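Local coordinates for protein integral membrane indolylacetylinositol arabinosyltransferase EmbC (Mycolicibacterium smegmatis, PDB 7BVE) that probably transfers arabinose units during arabinan synthesis for the mycobacterial cell wall, as a multi-helix membrane glycosyltransferase that is bound here by the drug ethambutol, at residues V273-A278 / V702-G707; S619-N624 / G646-L651. All blocks are in the same frame, centred on the assembly; numbering follows the deposited sequence.

Contact 1: V273-A278 / V702-G707; sequences VGANTA and VSLTLG
Extended backbone leaving the end of helix 258-272 passes over one side of the predicted transmembrane helix 688-710, with the CA atoms of Val273 and Thr705 6.4 Å apart and those of Gly274 and Leu704 6.6 Å apart. This is a loop-on-helix contact in the GT-C membrane domain, made where Val273, the first residue out of helical geometry, starts the crossing toward helix 281-293. Leu704 gives the largest share of the buried area. Its CA-CB bond points at the loop, and the extended end of the side chain, CD1 anti to CA (chi2 172°), places CD1 beside the peptide entering Ala275, 3.5 Å from Ala275 N. The same methyl meets the Ala275 methyl, CB to CD1 3.7 Å, and lies against the carbonyl carbon of Gly274. Farther back, Val273 O rests over Leu704 CB at 4.1 Å. The interface consists of such van der Waals touches and buries 162 Å² in all. Trp626 and Ser630 also pack on Ala275. Thr705 turns its hydroxyl back to its own helix, where OG1 is hydrogen-bonded to Val701 O, with Trp269 NE1 a weak second partner. Across the segments, that OG1 meets Val273 CG2 obliquely at 4.2 Å.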
loop_
_atom_site.group_PDB
_atom_site.type_symbol
_atom_site.label_atom_id
_atom_site.label_comp_id
_atom_site.label_asym_id
_atom_site.label_seq_id
_atom_site.Cartn_x
_atom_site.Cartn_y
_atom_site.Cartn_z
ATOM N N VAL A 273 -5.584 23.181 -24.120
ATOM C CA VAL A 273 -5.377 21.732 -24.264
ATOM C C VAL A 273 -4.734 21.222 -22.973
ATOM O O VAL A 273 -3.525 21.032 -22.859
ATOM C CB VAL A 273 -4.572 21.387 -25.523
ATOM C CG1 VAL A 273 -5.367 21.663 -26.745
ATOM C CG2 VAL A 273 -3.404 22.246 -25.684
ATOM N N GLY A 274 -5.550 20.921 -21.984
ATOM C CA GLY A 274 -4.991 20.647 -20.677
ATOM C C GLY A 274 -5.848 19.693 -19.893
ATOM O O GLY A 274 -7.072 19.669 -20.036
ATOM N N ALA A 275 -5.201 18.912 -19.049
ATOM C CA ALA A 275 -5.911 17.980 -18.203
ATOM C C ALA A 275 -6.492 18.702 -17.003
ATOM O O ALA A 275 -5.894 19.639 -16.473
ATOM C CB ALA A 275 -4.983 16.874 -17.734
ATOM N N ASN A 276 -7.660 18.255 -16.577
ATOM C CA ASN A 276 -8.363 18.817 -15.440
ATOM C C ASN A 276 -8.222 17.879 -14.252
ATOM O O ASN A 276 -7.881 16.704 -14.398
ATOM C CB ASN A 276 -9.832 19.023 -15.788
ATOM C CG ASN A 276 -10.022 20.020 -16.897
ATOM O OD1 ASN A 276 -9.431 21.087 -16.883
ATOM N ND2 ASN A 276 -10.822 19.660 -17.888
ATOM N N THR A 277 -8.491 18.408 -13.065
ATOM C CA THR A 277 -8.382 17.607 -11.858
ATOM C C THR A 277 -9.615 16.724 -11.700
ATOM O O THR A 277 -10.540 16.746 -12.513
ATOM C CB THR A 277 -8.184 18.505 -10.642
ATOM O OG1 THR A 277 -9.307 19.377 -10.497
ATOM C CG2 THR A 277 -6.942 19.334 -10.815
ATOM N N ALA A 278 -9.630 15.925 -10.635
ATOM C CA ALA A 278 -10.748 15.018 -10.416
ATOM C C ALA A 278 -11.998 15.757 -9.955
ATOM O O ALA A 278 -13.104 15.447 -10.404
ATOM C CB ALA A 278 -10.362 13.948 -9.400
ATOM N N VAL A 702 3.588 18.532 -24.648
ATOM C CA VAL A 702 3.567 17.829 -25.925
ATOM C C VAL A 702 2.734 16.548 -25.848
ATOM O O VAL A 702 2.077 16.177 -26.827
ATOM C CB VAL A 702 5.023 17.590 -26.379
ATOM C CG1 VAL A 702 5.124 16.663 -27.558
ATOM C CG2 VAL A 702 5.641 18.901 -26.778
ATOM N N SER A 703 2.667 15.897 -24.682
ATOM C CA SER A 703 1.866 14.680 -24.579
ATOM C C SER A 703 0.373 14.975 -24.665
ATOM O O SER A 703 -0.364 14.262 -25.356
ATOM C CB SER A 703 2.193 13.935 -23.292
ATOM O OG SER A 703 1.718 14.635 -22.168
ATOM N N LEU A 704 -0.095 16.049 -24.027
ATOM C CA LEU A 704 -1.520 16.353 -24.211
ATOM C C LEU A 704 -1.846 17.009 -25.553
ATOM O O LEU A 704 -2.965 16.839 -26.055
ATOM C CB LEU A 704 -2.057 17.184 -23.057
ATOM C CG LEU A 704 -2.454 16.259 -21.909
ATOM C CD1 LEU A 704 -2.793 17.029 -20.727
ATOM C CD2 LEU A 704 -3.679 15.488 -22.291
ATOM N N THR A 705 -0.894 17.696 -26.190
ATOM C CA THR A 705 -1.152 18.179 -27.546
ATOM C C THR A 705 -1.231 17.024 -28.544
ATOM O O THR A 705 -2.078 17.027 -29.446
ATOM C CB THR A 705 -0.075 19.180 -27.948
ATOM O OG1 THR A 705 0.011 20.195 -26.949
ATOM C CG2 THR A 705 -0.424 19.840 -29.248
ATOM N N LEU A 706 -0.398 15.993 -28.366
ATOM C CA LEU A 706 -0.499 14.811 -29.218
ATOM C C LEU A 706 -1.753 14.005 -28.924
ATOM O O LEU A 706 -2.306 13.382 -29.830
ATOM C CB LEU A 706 0.729 13.926 -29.066
ATOM C CG LEU A 706 2.001 14.400 -29.740
ATOM C CD1 LEU A 706 3.122 13.473 -29.372
ATOM C CD2 LEU A 706 1.785 14.397 -31.225
ATOM N N GLY A 707 -2.208 13.991 -27.673
ATOM C CA GLY A 707 -3.491 13.375 -27.375
ATOM C C GLY A 707 -4.652 14.078 -28.055
ATOM O O GLY A 707 -5.623 13.440 -28.458
#

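Contact 2: S619-N624 / G646-L651; sequences SFATVN and GFTTML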
loop_
_atom_site.group_PDB
_atom_site.type_symbol
_atom_site.label_atom_id
_atom_site.label_comp_id
_atom_site.label_asym_id
_atom_site.label_seq_id
_atom_site.Cartn_x
_atom_site.Cartn_y
_atom_site.Cartn_z
ATOM N N SER A 619 11.196 9.028 -11.531
ATOM C CA SER A 619 9.911 9.574 -11.963
ATOM C C SER A 619 9.273 8.779 -13.098
ATOM O O SER A 619 8.053 8.624 -13.118
ATOM C CB SER A 619 10.089 11.017 -12.399
ATOM O OG SER A 619 10.585 11.788 -11.329
ATOM N N PHE A 620 10.064 8.275 -14.048
ATOM C CA PHE A 620 9.557 7.610 -15.245
ATOM C C PHE A 620 9.212 6.146 -15.040
ATOM O O PHE A 620 9.035 5.425 -16.025
ATOM C CB PHE A 620 10.560 7.716 -16.388
ATOM C CG PHE A 620 10.503 9.004 -17.122
ATOM C CD1 PHE A 620 9.534 9.206 -18.086
ATOM C CD2 PHE A 620 11.408 10.007 -16.877
ATOM C CE1 PHE A 620 9.462 10.381 -18.776
ATOM C CE2 PHE A 620 11.339 11.190 -17.566
ATOM C CZ PHE A 620 10.362 11.373 -18.521
ATOM N N ALA A 621 9.087 5.686 -13.802
ATOM C CA ALA A 621 8.806 4.284 -13.519
ATOM C C ALA A 621 7.321 4.044 -13.326
ATOM O O ALA A 621 6.920 3.223 -12.505
ATOM C CB ALA A 621 9.585 3.827 -12.297
ATOM N N THR A 622 6.487 4.767 -14.066
ATOM C CA THR A 622 5.042 4.698 -13.938
ATOM C C THR A 622 4.429 5.017 -15.295
ATOM O O THR A 622 5.123 5.041 -16.310
ATOM C CB THR A 622 4.576 5.642 -12.831
ATOM O OG1 THR A 622 3.156 5.572 -12.701
ATOM C CG2 THR A 622 5.006 7.050 -13.120
ATOM N N VAL A 623 3.126 5.269 -15.315
ATOM C CA VAL A 623 2.393 5.515 -16.546
ATOM C C VAL A 623 2.217 7.011 -16.758
ATOM O O VAL A 623 2.365 7.821 -15.845
ATOM C CB VAL A 623 1.030 4.804 -16.529
ATOM C CG1 VAL A 623 1.226 3.326 -16.519
ATOM C CG2 VAL A 623 0.251 5.219 -15.315
ATOM N N ASN A 624 1.885 7.385 -17.986
ATOM C CA ASN A 624 1.552 8.767 -18.329
ATOM C C ASN A 624 0.045 8.987 -18.208
ATOM O O ASN A 624 -0.619 9.429 -19.134
ATOM C CB ASN A 624 2.029 9.082 -19.741
ATOM C CG ASN A 624 1.986 10.546 -20.066
ATOM O OD1 ASN A 624 2.158 11.381 -19.187
ATOM N ND2 ASN A 624 1.684 10.872 -21.309
ATOM N N GLY A 646 13.342 1.538 -22.253
ATOM C CA GLY A 646 12.766 2.089 -21.047
ATOM C C GLY A 646 13.526 3.336 -20.675
ATOM O O GLY A 646 14.755 3.327 -20.712
ATOM N N PHE A 647 12.826 4.418 -20.342
ATOM C CA PHE A 647 13.527 5.654 -20.023
ATOM C C PHE A 647 14.203 5.564 -18.666
ATOM O O PHE A 647 15.235 6.207 -18.437
ATOM C CB PHE A 647 12.565 6.840 -20.053
ATOM C CG PHE A 647 12.076 7.214 -21.427
ATOM C CD1 PHE A 647 12.677 6.715 -22.569
ATOM C CD2 PHE A 647 11.022 8.092 -21.569
ATOM C CE1 PHE A 647 12.218 7.068 -23.814
ATOM C CE2 PHE A 647 10.564 8.447 -22.812
ATOM C CZ PHE A 647 11.163 7.934 -23.933
ATOM N N THR A 648 13.655 4.744 -17.771
ATOM C CA THR A 648 14.171 4.668 -16.414
ATOM C C THR A 648 15.511 3.933 -16.360
ATOM O O THR A 648 16.400 4.322 -15.593
ATOM C CB THR A 648 13.110 4.041 -15.503
ATOM O OG1 THR A 648 13.605 3.934 -14.170
ATOM C CG2 THR A 648 12.644 2.694 -15.995
ATOM N N THR A 649 15.721 2.943 -17.230
ATOM C CA THR A 649 17.002 2.242 -17.243
ATOM C C THR A 649 18.087 3.079 -17.906
ATOM O O THR A 649 19.247 3.052 -17.478
ATOM C CB THR A 649 16.866 0.905 -17.956
ATOM O OG1 THR A 649 16.560 1.137 -19.331
ATOM C CG2 THR A 649 15.748 0.100 -17.338
ATOM N N MET A 650 17.723 3.843 -18.936
ATOM C CA MET A 650 18.669 4.751 -19.575
ATOM C C MET A 650 19.104 5.857 -18.623
ATOM O O MET A 650 20.296 6.188 -18.538
ATOM C CB MET A 650 18.033 5.351 -20.823
ATOM C CG MET A 650 17.681 4.350 -21.898
ATOM S SD MET A 650 16.782 5.146 -23.240
ATOM C CE MET A 650 16.365 3.751 -24.271
ATOM N N LEU A 651 18.156 6.423 -17.876
ATOM C CA LEU A 651 18.513 7.470 -16.929
ATOM C C LEU A 651 19.275 6.917 -15.729
ATOM O O LEU A 651 20.144 7.608 -15.186
ATOM C CB LEU A 651 17.257 8.218 -16.500
ATOM C CG LEU A 651 16.610 9.114 -17.553
ATOM C CD1 LEU A 651 15.237 9.516 -17.114
ATOM C CD2 LEU A 651 17.453 10.347 -17.771
#
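Two phenylalanine rings meet in a T-shaped stack where helix 602-619 ends and helix 647-668 begins, the two successive predicted transmembrane helices being joined by a long loop without helix or strand. The ring of Phe647 presents its edge to the face of Phe620, with ring centroids 5.7 Å apart and planes at 84°. CD2 of Phe647 does the touching, 3.9 Å from Phe620 CE1 and equally near CD1, while Phe647 CB lies over the same ring. Both side chains hold CG anti to the carbonyl carbon, beside the backbone N; chi2 is -81° in Phe620 and -13° in Phe647, alongside the near-perpendicular planes. Leu651, one turn along, brings CD1 to 3.9 Å from Phe620 CD2, so Phe620 is gripped by two residues of one helix. Beyond this apolar core the contact loosens: Ala621 CB stands 4.4 Å from Thr648 OG1, a hydroxyl hydrogen-bonded to Ala617 O. Gly646 is the N-cap, and its carbonyl O accepts Thr649 OG1 at 3.2 Å on the exposed side of the helix, the hydroxyl coming from above the carbonyl plane rather than along a lone pair. Phe620 also packs on Val517 of helix 517-539 and Leu696 of helix 688-710, and Leu651 on helix 602-619. In the second subunit, Phe499 packs on Ala621 and Trp498 on Thr648.

In the fold
Contact 2 is nested in sequence inside the long loop closed by contact 1, with about 19 Å between their centres, on the same side of the chain's centre. They touch through Asn624 and Ser703, whose ND2 and CB atoms are 3.7 Å apart. Helix 688-710 is therefore shared: it takes the loop 273-278 through Leu704, and Asn624 packs on its Phe699 and Ser703. The ethambutol pocket includes Asp279, the next residue, and Tyr282 and Ile283 at the start of helix 281-293; contact 1 involves the first residues of the loop that leads to it. Contact 2 lies farther out, its centre about 30 Å from the chain's centre against about 19 Å for contact 1.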